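Putative nucleotidyltransferase (Sulfolobus solfataricus P2, PDB 2RFF) probably acts as a nucleotidyltransferase, moving a nucleotidyl group from a nucleotide onto an acceptor. Local coordinates at residues 32-37 with 103-108. Residues are numbered along the deposited sequence; the frame is centred on the assembly and turned at random.
Sequences NLEEVY and KREKGF. With EDO (1,2-ethanediol), chain B.
K103 NZ reaches E35 OE2 at 2.7 Å and E34 OE2 at an equal 2.7 Å, and in both salt bridges it meets the anti lone pair of the oxygen. K103 lies alongside E35, pointing the same way, and its chain stays extended until chi4 (68°) turns NZ. Y37 OH donates a hydrogen bond to E35 OE1 from above the carboxylate plane, and K92 pairs with that same oxygen, so both carboxylate oxygens have partners. R104 N donates to E34 O (2.9 Å, 163° at the hydrogen). An alanine in place of K103 would probably leave E34 and E35 without their shared cation, beside E105. E105 OE1 lies 2.6 Å from E34 OE2, so one carboxyl is probably protonated. The outer side is looser. R104 NE and NH2 make only weak bonds to L33 O, NH2 at 3.2 Å and 135°; NH2 also bonds A27 O of helix 6-29, and a water lies between NE and L33 O. E105 OE2 accepts a hydrogen bond from O1 of an ethanediol, probably from the crystallisation liquor. E35 and K103, an antiparallel non-hydrogen-bonded pair, join strands 33-39 and 98-103; E34 and E35 bulge against V58 of strand 53-59, the other neighbour in the nucleotidyltransferase domain's mixed sheet.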
loop_
_atom_site.group_PDB
_atom_site.type_symbol
_atom_site.label_atom_id
_atom_site.label_comp_id
_atom_site.label_asym_id
_atom_site.label_seq_id
_atom_site.Cartn_x
_atom_site.Cartn_y
_atom_site.Cartn_z
ATOM N N ASN A 32 14.959 -2.342 5.094
ATOM C CA ASN A 32 14.544 -3.527 4.306
ATOM C C ASN A 32 13.168 -3.428 3.612
ATOM O O ASN A 32 12.797 -4.337 2.887
ATOM C CB ASN A 32 14.665 -4.843 5.094
ATOM C CG ASN A 32 13.794 -4.895 6.359
ATOM O OD1 ASN A 32 13.593 -3.864 7.015
ATOM N ND2 ASN A 32 13.326 -6.080 6.740
ATOM N N LEU A 33 12.415 -2.344 3.810
ATOM C CA LEU A 33 11.198 -2.108 3.015
ATOM C C LEU A 33 11.693 -1.871 1.588
ATOM O O LEU A 33 12.516 -0.994 1.356
ATOM C CB LEU A 33 10.396 -0.896 3.473
ATOM C CG LEU A 33 9.079 -0.757 2.668
ATOM C CD1 LEU A 33 8.050 -1.786 3.081
ATOM C CD2 LEU A 33 8.535 0.619 2.884
ATOM N N GLU A 34 11.184 -2.663 0.649
ATOM C CA GLU A 34 11.658 -2.625 -0.734
ATOM C C GLU A 34 10.652 -2.094 -1.731
ATOM O O GLU A 34 11.024 -1.382 -2.667
ATOM C CB GLU A 34 12.206 -4.004 -1.147
ATOM C CG GLU A 34 12.623 -4.138 -2.578
ATOM C CD GLU A 34 13.658 -3.104 -3.050
ATOM O OE1 GLU A 34 14.397 -2.539 -2.229
ATOM O OE2 GLU A 34 13.749 -2.897 -4.288
ATOM N N GLU A 35 9.401 -2.494 -1.582
ATOM C CA GLU A 35 8.330 -2.104 -2.488
ATOM C C GLU A 35 7.052 -1.959 -1.703
ATOM O O GLU A 35 6.866 -2.629 -0.682
ATOM C CB GLU A 35 8.082 -3.152 -3.595
ATOM C CG GLU A 35 9.200 -3.266 -4.625
ATOM C CD GLU A 35 9.155 -4.448 -5.552
ATOM O OE1 GLU A 35 8.251 -5.304 -5.503
ATOM O OE2 GLU A 35 10.057 -4.491 -6.389
ATOM N N VAL A 36 6.188 -1.091 -2.215
ATOM C CA VAL A 36 4.824 -0.988 -1.715
ATOM C C VAL A 36 3.903 -0.999 -2.921
ATOM O O VAL A 36 4.164 -0.324 -3.923
ATOM C CB VAL A 36 4.579 0.257 -0.851
ATOM C CG1 VAL A 36 3.081 0.445 -0.416
ATOM C CG2 VAL A 36 5.464 0.231 0.364
ATOM N N TYR A 37 2.816 -1.737 -2.792
ATOM C CA TYR A 37 1.782 -1.786 -3.813
ATOM C C TYR A 37 0.448 -1.322 -3.202
ATOM O O TYR A 37 0.197 -1.466 -1.988
ATOM C CB TYR A 37 1.624 -3.203 -4.366
ATOM C CG TYR A 37 2.817 -3.744 -5.097
ATOM C CD1 TYR A 37 3.904 -4.273 -4.402
ATOM C CD2 TYR A 37 2.876 -3.721 -6.499
ATOM C CE1 TYR A 37 5.015 -4.844 -5.101
ATOM C CE2 TYR A 37 3.978 -4.258 -7.182
ATOM C CZ TYR A 37 5.059 -4.763 -6.451
ATOM O OH TYR A 37 6.160 -5.304 -7.043
ATOM N N LYS A 103 8.995 2.082 -4.636
ATOM C CA LYS A 103 10.099 1.117 -4.647
ATOM C C LYS A 103 11.327 1.871 -4.146
ATOM O O LYS A 103 11.540 3.017 -4.508
ATOM C CB LYS A 103 10.324 0.506 -6.023
ATOM C CG LYS A 103 11.430 -0.530 -6.049
ATOM C CD LYS A 103 11.382 -1.262 -7.345
ATOM C CE LYS A 103 12.539 -2.204 -7.523
ATOM N NZ LYS A 103 12.492 -3.327 -6.594
ATOM N N ARG A 104 12.138 1.231 -3.315
ATOM C CA ARG A 104 13.308 1.902 -2.791
ATOM C C ARG A 104 14.145 2.615 -3.884
ATOM O O ARG A 104 14.462 3.799 -3.697
ATOM C CB ARG A 104 14.164 0.928 -1.971
ATOM C CG ARG A 104 15.413 1.501 -1.343
ATOM C CD ARG A 104 15.125 2.419 -0.204
ATOM N NE ARG A 104 14.530 1.737 0.946
ATOM C CZ ARG A 104 14.014 2.348 2.027
ATOM N NH1 ARG A 104 13.978 3.659 2.125
ATOM N NH2 ARG A 104 13.496 1.612 3.001
ATOM N N GLU A 105 14.403 1.930 -5.001
ATOM C CA GLU A 105 15.239 2.440 -6.101
ATOM C C GLU A 105 14.488 3.394 -7.052
ATOM O O GLU A 105 15.111 3.983 -7.936
ATOM C CB GLU A 105 15.891 1.302 -6.873
ATOM C CG GLU A 105 16.790 0.404 -6.002
ATOM C CD GLU A 105 16.056 -0.680 -5.206
ATOM O OE1 GLU A 105 14.799 -0.763 -5.255
ATOM O OE2 GLU A 105 16.762 -1.476 -4.541
ATOM N N LYS A 106 13.186 3.587 -6.833
ATOM C CA LYS A 106 12.356 4.496 -7.643
ATOM C C LYS A 106 11.704 5.643 -6.879
ATOM O O LYS A 106 11.249 6.577 -7.510
ATOM C CB LYS A 106 11.217 3.713 -8.303
ATOM C CG LYS A 106 11.642 2.543 -9.198
ATOM C CD LYS A 106 10.438 1.968 -9.974
ATOM C CE LYS A 106 10.885 0.936 -11.016
ATOM N NZ LYS A 106 9.719 0.244 -11.670
ATOM N N GLY A 107 11.666 5.586 -5.548
ATOM C CA GLY A 107 10.826 6.525 -4.793
ATOM C C GLY A 107 9.368 6.233 -5.138
ATOM O O GLY A 107 9.032 5.135 -5.519
ATOM N N PHE A 108 8.496 7.217 -5.034
ATOM C CA PHE A 108 7.081 7.029 -5.391
ATOM C C PHE A 108 6.862 7.060 -6.897
ATOM O O PHE A 108 7.489 7.838 -7.600
ATOM C CB PHE A 108 6.189 8.051 -4.701
ATOM C CG PHE A 108 6.173 7.894 -3.241
ATOM C CD1 PHE A 108 5.280 7.002 -2.651
ATOM C CD2 PHE A 108 7.113 8.542 -2.440
ATOM C CE1 PHE A 108 5.284 6.803 -1.246
ATOM C CE2 PHE A 108 7.102 8.357 -1.044
ATOM C CZ PHE A 108 6.196 7.453 -0.466
HETATM C C1 EDO B . 20.008 -0.230 -3.783
HETATM O O1 EDO B . 19.420 -1.463 -4.221
HETATM C C2 EDO B . 19.034 0.457 -2.831
HETATM O O2 EDO B . 19.006 -0.143 -1.539
HETATM O O HOH W 1 15.254 -1.348 0.598
#